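Local coordinates for Alpha/beta hydrolase (Paenibacillus sp. VTT E-133280, PDB 6TJ2), which probably hydrolyses methyl salicylate to salicylic acid as an extracellular esterase related to tobacco salicylic acid binding protein 2, at residues A[118-131]-A[209-222]. Sequence-based numbering, arbitrary orientation.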
ATOM      1  N   PHE A 118     -20.449   6.233  -2.298  1.00 12.35           N
ATOM      2  CA  PHE A 118     -21.664   5.886  -3.058  1.00 12.22           C
ATOM      3  C   PHE A 118     -21.748   6.800  -4.267  1.00 10.56           C
ATOM      4  O   PHE A 118     -22.319   6.448  -5.311  1.00 11.12           O
ATOM      5  CB  PHE A 118     -22.875   6.079  -2.154  1.00 11.73           C
ATOM      6  CG  PHE A 118     -24.214   6.141  -2.850  1.00 11.20           C
ATOM      7  CD1 PHE A 118     -24.836   5.003  -3.337  1.00 12.09           C
ATOM      8  CD2 PHE A 118     -24.832   7.354  -3.127  1.00 10.93           C
ATOM      9  CE1 PHE A 118     -26.037   5.068  -4.034  1.00 12.40           C
ATOM     10  CE2 PHE A 118     -26.036   7.426  -3.834  1.00 11.40           C
ATOM     11  CZ  PHE A 118     -26.631   6.278  -4.284  1.00 11.79           C
ATOM     12  N   GLY A 119     -21.231   8.020  -4.178  1.00 10.45           N
ATOM     13  CA  GLY A 119     -21.161   8.929  -5.299  1.00 11.30           C
ATOM     14  C   GLY A 119     -20.464   8.377  -6.532  1.00  9.82           C
ATOM     15  O   GLY A 119     -20.759   8.838  -7.634  1.00 10.93           O
ATOM     16  N   GLY A 120     -19.591   7.364  -6.370  1.00 10.64           N
ATOM     17  CA  GLY A 120     -19.064   6.699  -7.571  1.00 10.11           C
ATOM     18  C   GLY A 120     -20.137   6.061  -8.417  1.00  9.52           C
ATOM     19  O   GLY A 120     -20.060   6.094  -9.660  1.00 11.02           O
ATOM     20  N   SER A 121     -21.137   5.476  -7.782  1.00 10.97           N
ATOM     21  CA  SER A 121     -22.247   4.870  -8.547  1.00 10.83           C
ATOM     22  C   SER A 121     -23.080   5.934  -9.252  1.00 10.07           C
ATOM     23  O   SER A 121     -23.556   5.699 -10.399  1.00 10.97           O
ATOM     24  CB  SER A 121     -23.107   3.967  -7.723  1.00 11.94           C
ATOM     25  OG  SER A 121     -23.916   4.669  -6.812  1.00 11.26           O
ATOM     26  N   VAL A 122     -23.207   7.094  -8.653  1.00 10.04           N
ATOM     27  CA  VAL A 122     -23.944   8.234  -9.213  1.00 11.01           C
ATOM     28  C   VAL A 122     -23.175   8.829 -10.382  1.00  9.66           C
ATOM     29  O   VAL A 122     -23.788   9.143 -11.425  1.00 10.78           O
ATOM     30  CB  VAL A 122     -24.242   9.260  -8.123  1.00 10.69           C
ATOM     31  CG1 VAL A 122     -24.999  10.441  -8.736  1.00 11.28           C
ATOM     32  CG2 VAL A 122     -25.049   8.634  -6.982  1.00 11.70           C
ATOM     33  N   ILE A 123     -21.857   8.986 -10.287  1.00 10.05           N
ATOM     34  CA  ILE A 123     -21.125   9.494 -11.464  1.00 10.49           C
ATOM     35  C   ILE A 123     -21.219   8.500 -12.618  1.00  9.76           C
ATOM     36  O   ILE A 123     -21.262   8.922 -13.803  1.00 11.25           O
ATOM     37  CB  ILE A 123     -19.698   9.970 -11.190  1.00 10.73           C
ATOM     38  CG1 ILE A 123     -18.738   8.817 -10.903  1.00 11.14           C
ATOM     39  CG2 ILE A 123     -19.738  11.005 -10.071  1.00 10.50           C
ATOM     40  CD1 ILE A 123     -17.383   9.263 -10.392  1.00 11.17           C
ATOM     41  N   GLN A 124     -21.261   7.174 -12.333  1.00 10.47           N
ATOM     42  CA  GLN A 124     -21.457   6.199 -13.432  1.00 10.91           C
ATOM     43  C   GLN A 124     -22.791   6.447 -14.127  1.00 10.45           C
ATOM     44  O   GLN A 124     -22.833   6.514 -15.375  1.00 12.37           O
ATOM     45  CB  GLN A 124     -21.375   4.780 -12.892  1.00 11.25           C
ATOM     46  CG  GLN A 124     -19.981   4.337 -12.452  1.00 11.85           C
ATOM     47  CD  GLN A 124     -20.071   2.994 -11.772  1.00 13.60           C
ATOM     48  OE1 GLN A 124     -20.880   2.820 -10.833  1.00 14.00           O
ATOM     49  NE2 GLN A 124     -19.299   2.011 -12.245  1.00 13.73           N
ATOM     50  N   THR A 125     -23.876   6.500 -13.384  1.00 10.61           N
ATOM     51  CA  THR A 125     -25.204   6.574 -13.988  1.00 11.45           C
ATOM     52  C   THR A 125     -25.441   7.946 -14.597  1.00 10.58           C
ATOM     53  O   THR A 125     -26.057   8.031 -15.695  1.00 12.43           O
ATOM     54  CB  THR A 125     -26.275   6.178 -12.994  1.00 10.66           C
ATOM     55  OG1 THR A 125     -26.197   7.018 -11.848  1.00 11.76           O
ATOM     56  CG2 THR A 125     -26.206   4.722 -12.609  1.00 11.05           C
ATOM     57  N   VAL A 126     -24.861   8.991 -14.037  1.00 10.79           N
ATOM     58  CA  VAL A 126     -24.946  10.330 -14.639  1.00 11.74           C
ATOM     59  C   VAL A 126     -24.205  10.385 -15.972  1.00 11.96           C
ATOM     60  O   VAL A 126     -24.736  10.908 -16.972  1.00 12.93           O
ATOM     61  CB  VAL A 126     -24.469  11.409 -13.669  1.00 11.31           C
ATOM     62  CG1 VAL A 126     -24.261  12.769 -14.331  1.00 11.97           C
ATOM     63  CG2 VAL A 126     -25.448  11.531 -12.494  1.00 12.28           C
ATOM     64  N   SER A 127     -23.000   9.816 -16.017  1.00 12.55           N
ATOM     65  CA  SER A 127     -22.178   9.855 -17.234  1.00 13.02           C
ATOM     66  C   SER A 127     -22.882   9.141 -18.365  1.00 13.90           C
ATOM     67  O   SER A 127     -22.626   9.541 -19.521  1.00 17.60           O
ATOM     68  CB  SER A 127     -20.813   9.336 -16.977  1.00 15.11           C
ATOM     69  OG  SER A 127     -20.863   7.945 -16.835  1.00 18.63           O
ATOM     70  N   GLN A 128     -23.767   8.172 -18.089  1.00 14.03           N
ATOM     71  CA  GLN A 128     -24.533   7.459 -19.166  1.00 16.58           C
ATOM     72  C   GLN A 128     -25.462   8.394 -19.905  1.00 17.98           C
ATOM     73  O   GLN A 128     -25.829   8.097 -21.079  1.00 20.83           O
ATOM     74  CB  GLN A 128     -25.341   6.312 -18.546  1.00 17.41           C
ATOM     75  CG  GLN A 128     -24.399   5.272 -18.032  1.00 16.81           C
ATOM     76  CD  GLN A 128     -25.055   4.001 -17.578  1.00 14.07           C
ATOM     77  OE1 GLN A 128     -26.141   3.990 -16.972  1.00 18.98           O
ATOM     78  NE2 GLN A 128     -24.314   2.968 -17.686  1.00 15.27           N
ATOM     79  N   GLN A 129     -25.954   9.425 -19.248  1.00 16.11           N
ATOM     80  CA  GLN A 129     -26.993  10.320 -19.782  1.00 16.97           C
ATOM     81  C   GLN A 129     -26.404  11.586 -20.366  1.00 16.42           C
ATOM     82  O   GLN A 129     -27.057  12.144 -21.264  1.00 18.12           O
ATOM     83  CB  GLN A 129     -27.965  10.649 -18.651  1.00 17.29           C
ATOM     84  CG  GLN A 129     -28.753   9.424 -18.237  1.00 20.22           C
ATOM     85  CD  GLN A 129     -29.909   9.794 -17.360  1.00 19.81           C
ATOM     86  OE1 GLN A 129     -30.590  10.817 -17.566  1.00 21.35           O
ATOM     87  NE2 GLN A 129     -30.137   8.919 -16.391  1.00 22.20           N
ATOM     88  N   VAL A 130     -25.229  12.053 -19.915  1.00 15.06           N
ATOM     89  CA  VAL A 130     -24.624  13.321 -20.409  1.00 15.00           C
ATOM     90  C   VAL A 130     -23.175  13.112 -20.789  1.00 14.81           C
ATOM     91  O   VAL A 130     -22.310  13.925 -20.473  1.00 15.38           O
ATOM     92  CB  VAL A 130     -24.800  14.466 -19.397  1.00 14.59           C
ATOM     93  CG1 VAL A 130     -26.269  14.839 -19.250  1.00 16.00           C
ATOM     94  CG2 VAL A 130     -24.201  14.198 -18.024  1.00 15.34           C
ATOM     95  N   PRO A 131     -22.845  12.056 -21.564  1.00 16.30           N
ATOM     96  CA  PRO A 131     -21.444  11.763 -21.814  1.00 16.45           C
ATOM     97  C   PRO A 131     -20.658  12.854 -22.542  1.00 17.31           C
ATOM     98  O   PRO A 131     -19.480  13.057 -22.327  1.00 19.59           O
ATOM     99  CB  PRO A 131     -21.495  10.523 -22.711  1.00 17.20           C
ATOM    100  CG  PRO A 131     -22.892  10.509 -23.294  1.00 17.88           C
ATOM    101  CD  PRO A 131     -23.746  11.048 -22.156  1.00 16.94           C
ATOM    102  N   PRO A 209     -31.166   2.935  -2.745  1.00 11.40           N
ATOM    103  CA  PRO A 209     -30.159   3.075  -3.779  1.00 11.51           C
ATOM    104  C   PRO A 209     -28.896   2.258  -3.504  1.00 11.77           C
ATOM    105  O   PRO A 209     -28.149   2.040  -4.475  1.00 13.00           O
ATOM    106  CB  PRO A 209     -29.865   4.584  -3.804  1.00 11.32           C
ATOM    107  CG  PRO A 209     -31.125   5.202  -3.262  1.00 11.40           C
ATOM    108  CD  PRO A 209     -31.569   4.227  -2.176  1.00 12.12           C
ATOM    109  N   LEU A 210     -28.638   1.917  -2.279  1.00 10.91           N
ATOM    110  CA  LEU A 210     -27.421   1.127  -1.945  1.00 11.72           C
ATOM    111  C   LEU A 210     -27.593  -0.320  -2.393  1.00 13.44           C
ATOM    112  O   LEU A 210     -26.597  -0.996  -2.631  1.00 13.10           O
ATOM    113  CB  LEU A 210     -27.160   1.209  -0.451  1.00 13.03           C
ATOM    114  CG  LEU A 210     -26.477   2.480   0.052  1.00 16.63           C
ATOM    115  CD1 LEU A 210     -27.252   3.740  -0.305  1.00 19.23           C
ATOM    116  CD2 LEU A 210     -26.318   2.385   1.573  1.00 18.74           C
ATOM    117  N   PHE A 211     -28.817  -0.815  -2.493  1.00 13.49           N
ATOM    118  CA  PHE A 211     -29.087  -2.244  -2.760  1.00 13.28           C
ATOM    119  C   PHE A 211     -29.609  -2.466  -4.172  1.00 14.32           C
ATOM    120  O   PHE A 211     -29.695  -3.649  -4.602  1.00 15.18           O
ATOM    121  CB  PHE A 211     -30.070  -2.796  -1.739  1.00 13.31           C
ATOM    122  CG  PHE A 211     -29.510  -2.855  -0.355  1.00 14.72           C
ATOM    123  CD1 PHE A 211     -28.793  -3.976   0.040  1.00 14.88           C
ATOM    124  CD2 PHE A 211     -29.650  -1.816   0.533  1.00 15.79           C
ATOM    125  CE1 PHE A 211     -28.227  -4.041   1.300  1.00 16.17           C
ATOM    126  CE2 PHE A 211     -29.101  -1.902   1.803  1.00 16.83           C
ATOM    127  CZ  PHE A 211     -28.367  -2.989   2.178  1.00 17.24           C
ATOM    128  N   GLU A 212     -29.911  -1.439  -4.949  1.00 14.04           N
ATOM    129  CA  GLU A 212     -30.412  -1.613  -6.338  1.00 14.79           C
ATOM    130  C   GLU A 212     -29.287  -2.075  -7.250  1.00 14.53           C
ATOM    131  O   GLU A 212     -28.146  -1.538  -7.243  1.00 14.99           O
ATOM    132  CB  GLU A 212     -31.021  -0.313  -6.854  1.00 14.98           C
ATOM    133  CG  GLU A 212     -32.315   0.075  -6.221  1.00 15.13           C
ATOM    134  CD  GLU A 212     -32.828   1.373  -6.780  1.00 16.48           C
ATOM    135  OE1 GLU A 212     -32.402   2.434  -6.312  1.00 15.01           O
ATOM    136  OE2 GLU A 212     -33.691   1.309  -7.696  1.00 19.88           O
ATOM    137  N   LYS A 213     -29.587  -3.066  -8.082  1.00 16.09           N
ATOM    138  CA  LYS A 213     -28.692  -3.509  -9.169  1.00 16.66           C
ATOM    139  C   LYS A 213     -28.634  -2.459 -10.245  1.00 16.20           C
ATOM    140  O   LYS A 213     -29.704  -1.950 -10.630  1.00 18.29           O
ATOM    141  CB  LYS A 213     -29.212  -4.804  -9.788  1.00 17.56           C
ATOM    142  CG  LYS A 213     -29.344  -5.923  -8.798  1.00 20.57           C
ATOM    143  CD  LYS A 213     -28.205  -6.176  -7.867  1.00 21.12           C
ATOM    144  CE  LYS A 213     -28.271  -7.630  -7.433  1.00 22.16           C
ATOM    145  NZ  LYS A 213     -27.457  -7.931  -6.205  1.00 24.33           N
ATOM    146  N   LEU A 214     -27.450  -2.057 -10.686  1.00 15.64           N
ATOM    147  CA  LEU A 214     -27.334  -0.990 -11.679  1.00 14.81           C
ATOM    148  C   LEU A 214     -27.037  -1.518 -13.066  1.00 15.64           C
ATOM    149  O   LEU A 214     -26.159  -2.352 -13.226  1.00 15.66           O
ATOM    150  CB  LEU A 214     -26.256  -0.025 -11.182  1.00 15.91           C
ATOM    151  CG  LEU A 214     -26.490   0.542  -9.790  1.00 16.18           C
ATOM    152  CD1 LEU A 214     -25.319   1.384  -9.380  1.00 18.72           C
ATOM    153  CD2 LEU A 214     -27.760   1.387  -9.751  1.00 18.96           C
ATOM    154  N   ASP A 215     -27.733  -0.969 -14.043  1.00 16.59           N
ATOM    155  CA  ASP A 215     -27.437  -1.211 -15.467  1.00 17.72           C
ATOM    156  C   ASP A 215     -26.359  -0.216 -15.898  1.00 16.52           C
ATOM    157  O   ASP A 215     -26.632   1.002 -16.016  1.00 17.54           O
ATOM    158  CB  ASP A 215     -28.691  -1.064 -16.321  1.00 21.03           C
ATOM    159  CG  ASP A 215     -28.460  -1.399 -17.780  1.00 27.13           C
ATOM    160  OD1 ASP A 215     -27.267  -1.354 -18.276  1.00 22.40           O
ATOM    161  OD2 ASP A 215     -29.506  -1.739 -18.435  1.00 34.27           O
ATOM    162  N   LEU A 216     -25.145  -0.729 -16.094  1.00 15.50           N
ATOM    163  CA  LEU A 216     -23.948   0.102 -16.343  1.00 15.07           C
ATOM    164  C   LEU A 216     -23.227  -0.283 -17.633  1.00 16.86           C
ATOM    165  O   LEU A 216     -22.104   0.108 -17.831  1.00 16.23           O
ATOM    166  CB  LEU A 216     -23.018  -0.001 -15.133  1.00 14.82           C
ATOM    167  CG  LEU A 216     -23.569   0.449 -13.809  1.00 14.81           C
ATOM    168  CD1 LEU A 216     -22.607   0.110 -12.700  1.00 16.26           C
ATOM    169  CD2 LEU A 216     -23.826   1.951 -13.849  1.00 17.47           C
ATOM    170  N   LYS A 217     -23.950  -0.931 -18.554  1.00 17.89           N
ATOM    171  CA  LYS A 217     -23.374  -1.275 -19.862  1.00 19.63           C
ATOM    172  C   LYS A 217     -22.897  -0.018 -20.585  1.00 17.13           C
ATOM    173  O   LYS A 217     -21.789  -0.030 -21.183  1.00 17.88           O
ATOM    174  CB  LYS A 217     -24.417  -1.989 -20.712  1.00 20.97           C
ATOM    175  CG  LYS A 217     -24.829  -3.340 -20.147  1.00 26.62           C
ATOM    176  CD  LYS A 217     -25.699  -4.090 -21.144  1.00 26.05           C
ATOM    177  CE  LYS A 217     -25.801  -5.549 -20.770  1.00 30.66           C
ATOM    178  NZ  LYS A 217     -26.495  -5.720 -19.474  1.00 30.59           N
ATOM    179  N   LYS A 218     -23.711   1.054 -20.560  1.00 18.18           N
ATOM    180  CA  LYS A 218     -23.332   2.280 -21.273  1.00 18.26           C
ATOM    181  C   LYS A 218     -22.045   2.827 -20.639  1.00 17.08           C
ATOM    182  O   LYS A 218     -21.131   3.197 -21.361  1.00 17.95           O
ATOM    183  CB  LYS A 218     -24.481   3.281 -21.363  1.00 22.13           C
ATOM    184  CG  LYS A 218     -24.061   4.578 -22.015  1.00 28.72           C
ATOM    185  CD  LYS A 218     -25.203   5.391 -22.604  1.00 32.94           C
ATOM    186  CE  LYS A 218     -24.731   6.527 -23.491  1.00 38.73           C
ATOM    187  NZ  LYS A 218     -23.966   6.014 -24.648  1.00 44.22           N
ATOM    188  N   PHE A 219     -22.001   2.935 -19.304  1.00 14.90           N
ATOM    189  CA  PHE A 219     -20.805   3.469 -18.624  1.00 15.66           C
ATOM    190  C   PHE A 219     -19.539   2.740 -19.066  1.00 15.49           C
ATOM    191  O   PHE A 219     -18.523   3.385 -19.366  1.00 16.80           O
ATOM    192  CB  PHE A 219     -20.950   3.377 -17.113  1.00 14.86           C
ATOM    193  CG  PHE A 219     -19.680   3.744 -16.393  1.00 13.83           C
ATOM    194  CD1 PHE A 219     -19.311   5.069 -16.277  1.00 13.06           C
ATOM    195  CD2 PHE A 219     -18.794   2.788 -15.942  1.00 13.44           C
ATOM    196  CE1 PHE A 219     -18.098   5.403 -15.719  1.00 13.96           C
ATOM    197  CE2 PHE A 219     -17.577   3.134 -15.367  1.00 14.71           C
ATOM    198  CZ  PHE A 219     -17.240   4.444 -15.236  1.00 15.10           C
ATOM    199  N   TYR A 220     -19.614   1.415 -19.096  1.00 15.26           N
ATOM    200  CA  TYR A 220     -18.427   0.585 -19.432  1.00 16.54           C
ATOM    201  C   TYR A 220     -18.135   0.603 -20.936  1.00 20.15           C
ATOM    202  O   TYR A 220     -17.025   0.173 -21.253  1.00 22.79           O
ATOM    203  CB  TYR A 220     -18.562  -0.835 -18.875  1.00 17.61           C
ATOM    204  CG  TYR A 220     -18.325  -0.830 -17.382  1.00 15.08           C
ATOM    205  CD1 TYR A 220     -17.054  -0.581 -16.886  1.00 16.44           C
ATOM    206  CD2 TYR A 220     -19.336  -0.937 -16.483  1.00 15.39           C
ATOM    207  CE1 TYR A 220     -16.812  -0.543 -15.518  1.00 14.73           C
ATOM    208  CE2 TYR A 220     -19.135  -0.858 -15.115  1.00 14.03           C
ATOM    209  CZ  TYR A 220     -17.857  -0.653 -14.618  1.00 14.54           C
ATOM    210  OH  TYR A 220     -17.584  -0.547 -13.280  1.00 13.93           O
ATOM    211  N   SER A 221     -18.948   1.222 -21.784  1.00 19.30           N
ATOM    212  CA  SER A 221     -18.610   1.432 -23.215  1.00 21.72           C
ATOM    213  C   SER A 221     -18.060   2.836 -23.458  1.00 24.25           C
ATOM    214  O   SER A 221     -17.490   3.041 -24.526  1.00 23.76           O
ATOM    215  CB  SER A 221     -19.838   1.198 -24.043  1.00 24.10           C
ATOM    216  OG  SER A 221     -20.721   2.313 -23.943  1.00 27.43           O
ATOM    217  N   LEU A 222     -18.165   3.754 -22.506  1.00 20.72           N
ATOM    218  CA  LEU A 222     -17.763   5.174 -22.681  1.00 22.23           C
ATOM    219  C   LEU A 222     -16.254   5.277 -22.854  1.00 23.81           C
ATOM    220  O   LEU A 222     -15.539   4.524 -22.193  1.00 26.48           O
ATOM    221  CB  LEU A 222     -18.171   5.995 -21.453  1.00 23.67           C
ATOM    222  CG  LEU A 222     -19.671   6.176 -21.231  1.00 24.82           C
ATOM    223  CD1 LEU A 222     -19.939   7.093 -20.035  1.00 25.26           C
ATOM    224  CD2 LEU A 222     -20.364   6.677 -22.483  1.00 28.48           C
TER
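Gln124 lays its CG over the middle of the Phe219 ring, a CH-pi contact 3.7 Å from the centroid and 2° off the ring normal. Ser127 OG sits at the edge of this ring, near its plane and 3.3 Å from Phe219 CD1. Leu216 comes at Gln124 from a second direction, roughly at right angles to that of the ring: CD2 lies 3.9 Å from Gln124 CB, and CD1 lies near OE1. Leu216 CD2 also touches Thr125 CG2. Farther along, Leu214 CD1 rests 3.8 Å from Ser121 CB, and Phe118 CZ reaches Pro209 CB at 3.7 Å.

Helix 119-129 follows what appears to be the nucleophile elbow of an alpha/beta-hydrolase fold, and the chain of 209-222 runs along its flank before the short helix 217-221 crosses it at 81°, heading into strand 226-231 of the central sheet.

Behind these contacts, Pro145 O accepts hydrogen bonds from both Gln124 NE2 and Tyr220 OH, which ties down the amide end of the glutamine. Ser127 OG, held between its backbone N and carbonyl carbon (chi1 73°), donates to Gln124 O at 2.8 Å. At the elbow end, Ser121 OG bonds to Phe118 O and also pairs with His92 NE2.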